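Local coordinates for CDP-glucose-4,6-dehydratase (Yersinia pseudotuberculosis, PDB 1RKX), which catalyses the dehydration of CDP-D-glucose to CDP-4-dehydro-6-deoxy-D-glucose, using bound NAD as cofactor, and belongs to the short-chain dehydrogenase/reductase superfamily, at residues Asn4-Gly9 against Lys248-Gly253; Ser174-Asn177 against Gln183-Thr186; Pro238-Leu243 against Asn351-Thr356; Val276-Lys281 against Asn321-Leu326. All blocks are in the same frame, centred on the assembly; numbering follows the deposited sequence.

Contact 1. Residues Asn4-Gly9 against Lys248-Gly253; sequences NSFWQG and KLYTDG
Phe6 turns the edge of its ring toward the face of the Tyr250 ring, with CE1 and CZ leading. This is a T-shaped stack. The centroids are 5.1 Å apart and the two planes stand at 82°. The touch is concentrated near the root of the tyrosine: Phe6 CZ is 3.5 Å from Tyr250 CG and 3.6 Å from Tyr250 CB. The neighbouring atom, Phe6 CE1, lies 3.6 Å from Tyr250 CD2. Both rings start with CG anti to the backbone N (chi1 172° in Phe6, -172° in Tyr250). This carries each ring out from its own helix toward the other helix. The backbones stay well apart, with 9.7 Å between the CA atoms of Phe6 and Thr251. Thr251 adds a methyl on the exposed margin, with CG2 at 3.8 Å from Phe6 CE1. Its hydroxyl turns to its own helix and bonds to Gln247 O. Ile83, at the start of strand 83-86, packs on both aromatic side chains. The contact therefore joins the short N-terminal helix to the end of helix 236-251 beside the start of the central strand 83-86 of the Rossmann sheet. The hydroxyl of Tyr250 is held by Glu82. Lys10 makes cation-pi contacts with both rings and also bonds to Phe6 O. Between the two segments the attraction is aromatic and dispersive, without a polar link. The nearby lysine probably adds an electrostatic component to an otherwise apolar surface patch.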
loop_
_atom_site.group_PDB
_atom_site.type_symbol
_atom_site.label_atom_id
_atom_site.label_comp_id
_atom_site.label_asym_id
_atom_site.label_seq_id
_atom_site.Cartn_x
_atom_site.Cartn_y
_atom_site.Cartn_z
ATOM N N ASN C 4 3.505 31.621 -24.777
ATOM C CA ASN C 4 3.200 33.019 -24.485
ATOM C C ASN C 4 1.938 33.457 -25.219
ATOM O O ASN C 4 1.114 34.191 -24.676
ATOM C CB ASN C 4 4.368 33.910 -24.905
ATOM C CG ASN C 4 5.677 33.488 -24.273
ATOM O OD1 ASN C 4 5.804 33.447 -23.050
ATOM N ND2 ASN C 4 6.661 33.168 -25.107
ATOM N N SER C 5 1.803 33.003 -26.461
ATOM C CA SER C 5 0.649 33.331 -27.287
ATOM C C SER C 5 -0.659 32.996 -26.575
ATOM O O SER C 5 -1.592 33.799 -26.567
ATOM C CB SER C 5 0.725 32.566 -28.614
ATOM O OG SER C 5 -0.442 32.759 -29.392
ATOM N N PHE C 6 -0.710 31.807 -25.978
ATOM C CA PHE C 6 -1.891 31.325 -25.259
ATOM C C PHE C 6 -2.396 32.284 -24.184
ATOM O O PHE C 6 -3.596 32.509 -24.060
ATOM C CB PHE C 6 -1.586 29.973 -24.600
ATOM C CG PHE C 6 -2.669 29.488 -23.670
ATOM C CD1 PHE C 6 -3.795 28.836 -24.166
ATOM C CD2 PHE C 6 -2.571 29.704 -22.295
ATOM C CE1 PHE C 6 -4.808 28.405 -23.309
ATOM C CE2 PHE C 6 -3.582 29.276 -21.429
ATOM C CZ PHE C 6 -4.700 28.625 -21.937
ATOM N N TRP C 7 -1.474 32.837 -23.404
ATOM C CA TRP C 7 -1.834 33.733 -22.315
ATOM C C TRP C 7 -2.334 35.110 -22.715
ATOM O O TRP C 7 -3.000 35.785 -21.928
ATOM C CB TRP C 7 -0.656 33.855 -21.350
ATOM C CG TRP C 7 -0.365 32.542 -20.714
ATOM C CD1 TRP C 7 0.561 31.615 -21.114
ATOM C CD2 TRP C 7 -1.103 31.936 -19.648
ATOM N NE1 TRP C 7 0.435 30.466 -20.366
ATOM C CE2 TRP C 7 -0.579 30.638 -19.458
ATOM C CE3 TRP C 7 -2.166 32.366 -18.837
ATOM C CZ2 TRP C 7 -1.080 29.761 -18.487
ATOM C CZ3 TRP C 7 -2.665 31.489 -17.870
ATOM C CH2 TRP C 7 -2.120 30.203 -17.707
ATOM N N GLN C 8 -2.031 35.521 -23.939
ATOM C CA GLN C 8 -2.461 36.828 -24.416
ATOM C C GLN C 8 -3.976 37.002 -24.300
ATOM O O GLN C 8 -4.746 36.258 -24.903
ATOM C CB GLN C 8 -2.032 37.021 -25.874
ATOM C CG GLN C 8 -2.230 38.436 -26.395
ATOM C CD GLN C 8 -1.395 39.457 -25.640
ATOM O OE1 GLN C 8 -0.178 39.313 -25.519
ATOM N NE2 GLN C 8 -2.047 40.500 -25.135
ATOM N N GLY C 9 -4.394 37.985 -23.508
ATOM C CA GLY C 9 -5.813 38.253 -23.347
ATOM C C GLY C 9 -6.612 37.345 -22.423
ATOM O O GLY C 9 -7.813 37.560 -22.250
ATOM N N LYS C 248 -2.835 23.196 -20.291
ATOM C CA LYS C 248 -3.378 21.890 -20.631
ATOM C C LYS C 248 -4.791 21.691 -20.101
ATOM O O LYS C 248 -5.632 21.119 -20.787
ATOM C CB LYS C 248 -2.455 20.777 -20.131
ATOM C CG LYS C 248 -1.213 20.607 -20.989
ATOM C CD LYS C 248 -0.455 19.347 -20.631
ATOM C CE LYS C 248 0.636 19.050 -21.648
ATOM N NZ LYS C 248 1.638 20.146 -21.739
ATOM N N LEU C 249 -5.053 22.156 -18.882
ATOM C CA LEU C 249 -6.390 22.042 -18.306
ATOM C C LEU C 249 -7.370 22.825 -19.180
ATOM O O LEU C 249 -8.499 22.394 -19.413
ATOM C CB LEU C 249 -6.412 22.618 -16.886
ATOM C CG LEU C 249 -5.728 21.799 -15.786
ATOM C CD1 LEU C 249 -5.523 22.672 -14.552
ATOM C CD2 LEU C 249 -6.561 20.574 -15.467
ATOM N N TYR C 250 -6.920 23.980 -19.656
ATOM C CA TYR C 250 -7.749 24.844 -20.486
ATOM C C TYR C 250 -8.051 24.220 -21.845
ATOM O O TYR C 250 -9.214 24.067 -22.226
ATOM C CB TYR C 250 -7.047 26.190 -20.694
ATOM C CG TYR C 250 -7.896 27.242 -21.382
ATOM C CD1 TYR C 250 -8.489 28.270 -20.655
ATOM C CD2 TYR C 250 -8.111 27.203 -22.762
ATOM C CE1 TYR C 250 -9.273 29.238 -21.277
ATOM C CE2 TYR C 250 -8.900 28.165 -23.396
ATOM C CZ TYR C 250 -9.476 29.178 -22.649
ATOM O OH TYR C 250 -10.256 30.131 -23.269
ATOM N N THR C 251 -6.995 23.846 -22.558
ATOM C CA THR C 251 -7.131 23.277 -23.894
ATOM C C THR C 251 -7.547 21.815 -23.973
ATOM O O THR C 251 -8.395 21.466 -24.787
ATOM C CB THR C 251 -5.826 23.440 -24.687
ATOM O OG1 THR C 251 -4.813 22.613 -24.104
ATOM C CG2 THR C 251 -5.364 24.891 -24.660
ATOM N N ASP C 252 -6.960 20.959 -23.140
ATOM C CA ASP C 252 -7.293 19.539 -23.184
ATOM C C ASP C 252 -8.426 19.121 -22.255
ATOM O O ASP C 252 -9.209 18.236 -22.598
ATOM C CB ASP C 252 -6.047 18.691 -22.915
ATOM C CG ASP C 252 -4.989 18.864 -23.989
ATOM O OD1 ASP C 252 -5.355 19.235 -25.123
ATOM O OD2 ASP C 252 -3.796 18.620 -23.708
ATOM N N GLY C 253 -8.509 19.733 -21.079
ATOM C CA GLY C 253 -9.597 19.404 -20.177
ATOM C C GLY C 253 -9.352 18.538 -18.953
ATOM O O GLY C 253 -8.269 18.539 -18.359
#

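Contact 2. Residues Ser174-Asn177 against Gln183-Thr186; sequences SFFN and QHGT
A beta-alpha-beta crossover of the Rossmann fold leads from strand 126-130 through helix 156-175 to strand 187-192, and this contact closes the turn just before that last strand. At its centre His184 has CG between backbone N and carbonyl carbon (chi1 59°), which swings the ring toward Asn177. NE2 donates its N-H to Asn177 O at 2.8 Å, almost straight at 177°. The oxygen lies in the imidazole plane, but the donor sits above the carbonyl plane. On the other nitrogen, ND1 accepts from Thr186 N at 2.8 Å. The two bonds fix the rotation of the ring. Phe176 then covers one imidazole face with its CA, 3.6 Å from the centroid, a CH-pi contact. The Phe176 ring points an edge toward the His184 face, planes at 72°. Thr186 comes over a face of the Phe176 ring with CG2, while its CB is 3.6 Å from Phe176 CD2. A water bridges the main chains, donating to Phe176 O and Thr186 O. Ser174 and Asn177 meet Tyr154 of the second subunit, and Phe175 meets its Pro100. Ile118 and Arg119 of helix 100-121 pack on Phe176, and Thr186 OG1 bonds to Val124 O ahead of strand 126-130.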
loop_
_atom_site.group_PDB
_atom_site.type_symbol
_atom_site.label_atom_id
_atom_site.label_comp_id
_atom_site.label_asym_id
_atom_site.label_seq_id
_atom_site.Cartn_x
_atom_site.Cartn_y
_atom_site.Cartn_z
ATOM N N SER C 174 -17.807 15.888 -7.127
ATOM C CA SER C 174 -19.204 16.257 -6.955
ATOM C C SER C 174 -19.737 17.322 -7.905
ATOM O O SER C 174 -20.867 17.212 -8.383
ATOM C CB SER C 174 -19.439 16.733 -5.521
ATOM O OG SER C 174 -18.977 15.780 -4.575
ATOM N N PHE C 175 -18.934 18.345 -8.182
ATOM C CA PHE C 175 -19.397 19.444 -9.022
ATOM C C PHE C 175 -18.660 19.719 -10.331
ATOM O O PHE C 175 -19.188 20.418 -11.199
ATOM C CB PHE C 175 -19.424 20.717 -8.177
ATOM C CG PHE C 175 -20.062 20.527 -6.824
ATOM C CD1 PHE C 175 -19.303 20.642 -5.658
ATOM C CD2 PHE C 175 -21.417 20.218 -6.712
ATOM C CE1 PHE C 175 -19.886 20.451 -4.403
ATOM C CE2 PHE C 175 -22.011 20.026 -5.462
ATOM C CZ PHE C 175 -21.243 20.144 -4.304
ATOM N N PHE C 176 -17.453 19.188 -10.479
ATOM C CA PHE C 176 -16.679 19.399 -11.704
ATOM C C PHE C 176 -16.201 18.042 -12.204
ATOM O O PHE C 176 -15.066 17.897 -12.669
ATOM C CB PHE C 176 -15.464 20.297 -11.425
ATOM C CG PHE C 176 -15.802 21.595 -10.737
ATOM C CD1 PHE C 176 -15.315 21.868 -9.460
ATOM C CD2 PHE C 176 -16.590 22.555 -11.370
ATOM C CE1 PHE C 176 -15.603 23.080 -8.825
ATOM C CE2 PHE C 176 -16.884 23.768 -10.749
ATOM C CZ PHE C 176 -16.388 24.033 -9.472
ATOM N N ASN C 177 -17.073 17.048 -12.093
ATOM C CA ASN C 177 -16.750 15.686 -12.495
ATOM C C ASN C 177 -16.390 15.585 -13.974
ATOM O O ASN C 177 -17.064 16.160 -14.827
ATOM C CB ASN C 177 -17.929 14.756 -12.186
ATOM C CG ASN C 177 -17.566 13.292 -12.323
ATOM O OD1 ASN C 177 -17.231 12.824 -13.409
ATOM N ND2 ASN C 177 -17.626 12.560 -11.215
ATOM N N GLN C 183 -20.586 19.739 -19.762
ATOM C CA GLN C 183 -21.595 20.653 -19.248
ATOM C C GLN C 183 -20.987 21.844 -18.508
ATOM O O GLN C 183 -21.236 22.994 -18.868
ATOM C CB GLN C 183 -22.550 19.903 -18.320
ATOM C CG GLN C 183 -22.961 18.532 -18.838
ATOM C CD GLN C 183 -23.996 17.858 -17.954
ATOM O OE1 GLN C 183 -23.867 17.843 -16.729
ATOM N NE2 GLN C 183 -25.023 17.287 -18.573
ATOM N N HIS C 184 -20.185 21.571 -17.480
ATOM C CA HIS C 184 -19.568 22.636 -16.695
ATOM C C HIS C 184 -18.300 23.205 -17.322
ATOM O O HIS C 184 -18.017 24.395 -17.190
ATOM C CB HIS C 184 -19.279 22.142 -15.265
ATOM C CG HIS C 184 -18.374 20.949 -15.201
ATOM N ND1 HIS C 184 -17.002 21.048 -15.302
ATOM C CD2 HIS C 184 -18.645 19.632 -15.040
ATOM C CE1 HIS C 184 -16.468 19.843 -15.205
ATOM N NE2 HIS C 184 -17.443 18.967 -15.045
ATOM N N GLY C 185 -17.535 22.350 -17.991
ATOM C CA GLY C 185 -16.314 22.789 -18.647
ATOM C C GLY C 185 -15.174 23.233 -17.746
ATOM O O GLY C 185 -14.261 23.917 -18.198
ATOM N N THR C 186 -15.203 22.840 -16.477
ATOM C CA THR C 186 -14.148 23.244 -15.550
ATOM C C THR C 186 -13.192 22.096 -15.224
ATOM O O THR C 186 -13.618 21.038 -14.765
ATOM C CB THR C 186 -14.753 23.770 -14.232
ATOM O OG1 THR C 186 -15.704 24.806 -14.524
ATOM C CG2 THR C 186 -13.661 24.336 -13.331
HETATM O O HOH W 1 -12.394 19.111 -12.916
#

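Contact 3. Residues Pro238-Leu243 against Asn351-Thr356; sequences PLSGYL and NNYMNT
Ser240 and Tyr353 make the whole of this small contact between helix 236-251 and the last turn of helix 342-355. The tight part is the outer end of the tyrosine. Its OH lies 3.2 Å from Ser240 OG, and CE2 rests 3.7 Å from Ser240 CB. With chi1 near 180° (-175°), the Tyr353 ring extends away from its backbone N, toward helix 236-251. The backbones remain apart, with 8.7 Å between the CA atoms of Ser240 and Met354. Trp28 packs on Ser240 and Trp320 meets the Tyr353 ring edge-to-face, so the pair is buried. The far side of the C-terminal segment is looser. Asn351 and Asn352 are partly exposed there and Asn355 is exposed. Thr356 OG1 donates to Asn352 O at 2.7 Å and also hydrogen-bonds Trp320 NE1. In the buried part each hydroxyl has firm partners nearby. Tyr353 OH bonds to the carboxylate of Glu237, and Ser240 OG bonds to Glu237 O and to Trp316 NE1. One residue at the start of helix 236-251 thus serves both hydroxyls. The chemistry is that of a small buried polar cluster with tryptophans packed beside it, joining the C-terminal helix to a helix of the nucleotide-binding core.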
loop_
_atom_site.group_PDB
_atom_site.type_symbol
_atom_site.label_atom_id
_atom_site.label_comp_id
_atom_site.label_asym_id
_atom_site.label_seq_id
_atom_site.Cartn_x
_atom_site.Cartn_y
_atom_site.Cartn_z
ATOM N N PRO C 238 8.629 25.733 -10.155
ATOM C CA PRO C 238 7.278 25.191 -10.011
ATOM C C PRO C 238 6.247 26.044 -10.749
ATOM O O PRO C 238 5.284 25.516 -11.302
ATOM C CB PRO C 238 7.058 25.183 -8.497
ATOM C CG PRO C 238 7.956 26.295 -8.009
ATOM C CD PRO C 238 9.200 26.074 -8.840
ATOM N N LEU C 239 6.455 27.358 -10.767
ATOM C CA LEU C 239 5.517 28.244 -11.453
ATOM C C LEU C 239 5.415 27.886 -12.937
ATOM O O LEU C 239 4.330 27.939 -13.519
ATOM C CB LEU C 239 5.934 29.709 -11.280
ATOM C CG LEU C 239 5.312 30.437 -10.078
ATOM C CD1 LEU C 239 5.544 29.644 -8.801
ATOM C CD2 LEU C 239 5.895 31.838 -9.966
ATOM N N SER C 240 6.534 27.514 -13.552
ATOM C CA SER C 240 6.492 27.137 -14.962
ATOM C C SER C 240 5.598 25.912 -15.089
ATOM O O SER C 240 4.860 25.774 -16.060
ATOM C CB SER C 240 7.899 26.842 -15.504
ATOM O OG SER C 240 8.497 25.715 -14.882
ATOM N N GLY C 241 5.655 25.033 -14.091
ATOM C CA GLY C 241 4.821 23.844 -14.112
ATOM C C GLY C 241 3.352 24.201 -13.960
ATOM O O GLY C 241 2.498 23.622 -14.627
ATOM N N TYR C 242 3.056 25.156 -13.079
ATOM C CA TYR C 242 1.675 25.600 -12.856
ATOM C C TYR C 242 1.094 26.174 -14.151
ATOM O O TYR C 242 -0.054 25.912 -14.497
ATOM C CB TYR C 242 1.616 26.695 -11.782
ATOM C CG TYR C 242 2.120 26.311 -10.401
ATOM C CD1 TYR C 242 2.210 27.269 -9.391
ATOM C CD2 TYR C 242 2.527 25.007 -10.112
ATOM C CE1 TYR C 242 2.694 26.945 -8.126
ATOM C CE2 TYR C 242 3.022 24.672 -8.840
ATOM C CZ TYR C 242 3.103 25.643 -7.860
ATOM O OH TYR C 242 3.612 25.326 -6.619
ATOM N N LEU C 243 1.894 26.971 -14.853
ATOM C CA LEU C 243 1.454 27.594 -16.104
ATOM C C LEU C 243 1.216 26.539 -17.176
ATOM O O LEU C 243 0.206 26.576 -17.878
ATOM C CB LEU C 243 2.493 28.612 -16.588
ATOM C CG LEU C 243 2.680 29.872 -15.731
ATOM C CD1 LEU C 243 3.951 30.602 -16.151
ATOM C CD2 LEU C 243 1.463 30.779 -15.867
ATOM N N ASN C 351 12.232 36.456 -18.266
ATOM C CA ASN C 351 12.635 36.249 -19.656
ATOM C C ASN C 351 13.846 35.323 -19.732
ATOM O O ASN C 351 13.909 34.444 -20.590
ATOM C CB ASN C 351 12.961 37.583 -20.336
ATOM C CG ASN C 351 11.729 38.437 -20.564
ATOM O OD1 ASN C 351 10.675 37.937 -20.964
ATOM N ND2 ASN C 351 11.860 39.737 -20.328
ATOM N N ASN C 352 14.807 35.527 -18.836
ATOM C CA ASN C 352 16.000 34.689 -18.805
ATOM C C ASN C 352 15.597 33.237 -18.585
ATOM O O ASN C 352 16.159 32.328 -19.194
ATOM C CB ASN C 352 16.937 35.139 -17.683
ATOM C CG ASN C 352 17.679 36.417 -18.021
ATOM O OD1 ASN C 352 18.238 37.076 -17.143
ATOM N ND2 ASN C 352 17.699 36.767 -19.302
ATOM N N TYR C 353 14.617 33.025 -17.710
ATOM C CA TYR C 353 14.145 31.676 -17.421
ATOM C C TYR C 353 13.498 31.064 -18.656
ATOM O O TYR C 353 13.835 29.950 -19.056
ATOM C CB TYR C 353 13.117 31.694 -16.287
ATOM C CG TYR C 353 12.680 30.312 -15.868
ATOM C CD1 TYR C 353 13.425 29.578 -14.948
ATOM C CD2 TYR C 353 11.544 29.719 -16.423
ATOM C CE1 TYR C 353 13.053 28.284 -14.592
ATOM C CE2 TYR C 353 11.164 28.429 -16.073
ATOM C CZ TYR C 353 11.927 27.717 -15.156
ATOM O OH TYR C 353 11.565 26.438 -14.809
ATOM N N MET C 354 12.555 31.784 -19.252
ATOM C CA MET C 354 11.872 31.269 -20.430
ATOM C C MET C 354 12.806 30.994 -21.593
ATOM O O MET C 354 12.582 30.056 -22.353
ATOM C CB MET C 354 10.769 32.225 -20.880
ATOM C CG MET C 354 9.563 32.242 -19.958
ATOM S SD MET C 354 8.043 32.632 -20.844
ATOM C CE MET C 354 8.142 34.428 -20.904
ATOM N N ASN C 355 13.852 31.806 -21.730
ATOM C CA ASN C 355 14.809 31.636 -22.817
ATOM C C ASN C 355 15.883 30.589 -22.533
ATOM O O ASN C 355 16.633 30.212 -23.434
ATOM C CB ASN C 355 15.481 32.970 -23.154
ATOM C CG ASN C 355 14.513 33.979 -23.738
ATOM O OD1 ASN C 355 13.760 33.670 -24.659
ATOM N ND2 ASN C 355 14.536 35.197 -23.211
ATOM N N THR C 356 15.970 30.127 -21.289
ATOM C CA THR C 356 16.963 29.112 -20.939
ATOM C C THR C 356 16.649 27.853 -21.737
ATOM O O THR C 356 15.624 27.211 -21.517
ATOM C CB THR C 356 16.938 28.783 -19.434
ATOM O OG1 THR C 356 17.304 29.949 -18.688
ATOM C CG2 THR C 356 17.921 27.663 -19.115
#

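Contact 4. Residues Val276-Lys281 against Asn321-Leu326; sequences VEQMVK and NLNTTL
Helices 276-281 and 322-326 pass 10.1 Å apart at their axes with a crossing angle of -46°, and the backbones come nearest at Met279 and Leu326, CA to CA 6.4 Å. Leu326 carries the apolar half. Its two methyls divide the work: CD2 sits 3.8 Å from Met279 CG and 3.9 Å from Met279 SD, while CD1 lies 3.9 Å from Gln278 CB. The leucine and the methionine cross at about a right angle. Met279 runs out extended to its sulfur (chi2 anti), which sets CG and SD alongside the CD2 methyl. The polar half is Gln278 against Asn323. Their amide planes are 76° apart. The orientation of the Gln278 amide is doubtful, so its ends are not assigned. Asn321 caps helix 322-338 at its N terminus. It is the N-cap, and its OD1 accepts from Thr324 N at 2.7 Å with an angle of 173°. Ile275 and Tyr282 of helix 272-283 also pack on Leu326, and Met279 reaches Ile211 and Phe215 of helix 207-216. The side chain of Leu326 is about 14 Å from the bound NAD. This is helix-on-helix packing within the smaller C-terminal part of an extended short-chain dehydrogenase/reductase, the part that in relatives binds the nucleotide sugar.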
loop_
_atom_site.group_PDB
_atom_site.type_symbol
_atom_site.label_atom_id
_atom_site.label_comp_id
_atom_site.label_asym_id
_atom_site.label_seq_id
_atom_site.Cartn_x
_atom_site.Cartn_y
_atom_site.Cartn_z
ATOM N N VAL C 276 25.548 28.027 1.490
ATOM C CA VAL C 276 26.133 29.239 2.049
ATOM C C VAL C 276 27.459 29.553 1.371
ATOM O O VAL C 276 27.727 30.699 1.014
ATOM C CB VAL C 276 26.377 29.093 3.567
ATOM C CG1 VAL C 276 27.064 30.333 4.106
ATOM C CG2 VAL C 276 25.054 28.875 4.284
ATOM N N GLU C 277 28.286 28.528 1.197
ATOM C CA GLU C 277 29.583 28.696 0.561
ATOM C C GLU C 277 29.443 29.236 -0.856
ATOM O O GLU C 277 30.175 30.137 -1.258
ATOM C CB GLU C 277 30.336 27.363 0.536
ATOM C CG GLU C 277 30.729 26.850 1.913
ATOM C CD GLU C 277 31.406 25.494 1.864
ATOM O OE1 GLU C 277 31.852 25.011 2.925
ATOM O OE2 GLU C 277 31.487 24.906 0.763
ATOM N N GLN C 278 28.499 28.686 -1.613
ATOM C CA GLN C 278 28.281 29.127 -2.983
ATOM C C GLN C 278 27.794 30.569 -3.017
ATOM O O GLN C 278 28.207 31.354 -3.873
ATOM C CB GLN C 278 27.256 28.235 -3.680
ATOM C CG GLN C 278 27.622 26.763 -3.707
ATOM C CD GLN C 278 26.618 25.930 -4.485
ATOM O OE1 GLN C 278 26.606 24.703 -4.387
ATOM N NE2 GLN C 278 25.774 26.596 -5.267
ATOM N N MET C 279 26.911 30.918 -2.088
ATOM C CA MET C 279 26.381 32.275 -2.035
ATOM C C MET C 279 27.453 33.266 -1.601
ATOM O O MET C 279 27.454 34.418 -2.036
ATOM C CB MET C 279 25.180 32.341 -1.092
ATOM C CG MET C 279 23.946 31.656 -1.652
ATOM S SD MET C 279 22.507 31.830 -0.592
ATOM C CE MET C 279 21.995 33.525 -0.973
ATOM N N VAL C 280 28.362 32.818 -0.743
ATOM C CA VAL C 280 29.453 33.670 -0.285
ATOM C C VAL C 280 30.334 34.008 -1.484
ATOM O O VAL C 280 30.810 35.135 -1.622
ATOM C CB VAL C 280 30.314 32.959 0.786
ATOM C CG1 VAL C 280 31.645 33.679 0.956
ATOM C CG2 VAL C 280 29.573 32.935 2.111
ATOM N N LYS C 281 30.537 33.021 -2.349
ATOM C CA LYS C 281 31.357 33.191 -3.540
ATOM C C LYS C 281 30.676 34.099 -4.554
ATOM O O LYS C 281 31.330 34.905 -5.216
ATOM C CB LYS C 281 31.644 31.832 -4.180
ATOM C CG LYS C 281 32.376 30.865 -3.266
ATOM C CD LYS C 281 32.611 29.525 -3.945
ATOM C CE LYS C 281 33.299 28.546 -3.005
ATOM N NZ LYS C 281 33.512 27.219 -3.645
ATOM N N ASN C 321 19.936 24.398 -12.265
ATOM C CA ASN C 321 20.484 23.610 -11.173
ATOM C C ASN C 321 20.530 24.592 -10.008
ATOM O O ASN C 321 20.240 25.776 -10.189
ATOM C CB ASN C 321 21.890 23.100 -11.508
ATOM C CG ASN C 321 22.846 24.215 -11.872
ATOM O OD1 ASN C 321 23.061 25.144 -11.097
ATOM N ND2 ASN C 321 23.431 24.124 -13.060
ATOM N N LEU C 322 20.897 24.125 -8.821
ATOM C CA LEU C 322 20.923 25.017 -7.671
ATOM C C LEU C 322 21.919 26.164 -7.826
ATOM O O LEU C 322 21.580 27.316 -7.559
ATOM C CB LEU C 322 21.213 24.239 -6.386
ATOM C CG LEU C 322 20.945 25.045 -5.109
ATOM C CD1 LEU C 322 19.532 25.619 -5.153
ATOM C CD2 LEU C 322 21.131 24.165 -3.883
ATOM N N ASN C 323 23.139 25.853 -8.264
ATOM C CA ASN C 323 24.167 26.878 -8.442
ATOM C C ASN C 323 23.659 28.038 -9.287
ATOM O O ASN C 323 23.812 29.197 -8.916
ATOM C CB ASN C 323 25.418 26.287 -9.097
ATOM C CG ASN C 323 26.085 25.233 -8.238
ATOM O OD1 ASN C 323 27.215 24.825 -8.505
ATOM N ND2 ASN C 323 25.386 24.779 -7.205
ATOM N N THR C 324 23.066 27.719 -10.433
ATOM C CA THR C 324 22.527 28.740 -11.317
ATOM C C THR C 324 21.505 29.571 -10.544
ATOM O O THR C 324 21.536 30.806 -10.568
ATOM C CB THR C 324 21.832 28.101 -12.531
ATOM O OG1 THR C 324 22.793 27.366 -13.298
ATOM C CG2 THR C 324 21.186 29.165 -13.405
ATOM N N THR C 325 20.608 28.881 -9.850
ATOM C CA THR C 325 19.564 29.533 -9.061
ATOM C C THR C 325 20.135 30.458 -7.987
ATOM O O THR C 325 19.684 31.597 -7.840
ATOM C CB THR C 325 18.639 28.468 -8.418
ATOM O OG1 THR C 325 17.868 27.844 -9.455
ATOM C CG2 THR C 325 17.701 29.096 -7.379
ATOM N N LEU C 326 21.132 29.983 -7.245
ATOM C CA LEU C 326 21.748 30.799 -6.198
ATOM C C LEU C 326 22.412 32.042 -6.794
ATOM O O LEU C 326 22.429 33.107 -6.178
ATOM C CB LEU C 326 22.784 29.979 -5.416
ATOM C CG LEU C 326 22.241 28.866 -4.512
ATOM C CD1 LEU C 326 23.391 28.089 -3.883
ATOM C CD2 LEU C 326 21.359 29.484 -3.427
#

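Overall arrangement
Starting at the N terminus, helix 4-7 waits for its partner until helix 236-251, and contact 1 closes this long loop. Contact 2 closes a short loop of its own within it, just ahead of strand 187-192. Contact 3 opens on helix 236-251 before contact 1 has closed, so the two cross. They also touch, through Trp7 and Leu243. Contact 4 lies wholly inside the loop of contact 3 and ties helix 272-283 to helix 322-338. Helix 342-355 then returns to complete contact 3. Contacts 2 and 4 sit on opposite sides of the chain's centre, with their own centres about 45 Å apart. Contacts 1 and 3 bring both chain termini to helix 236-251.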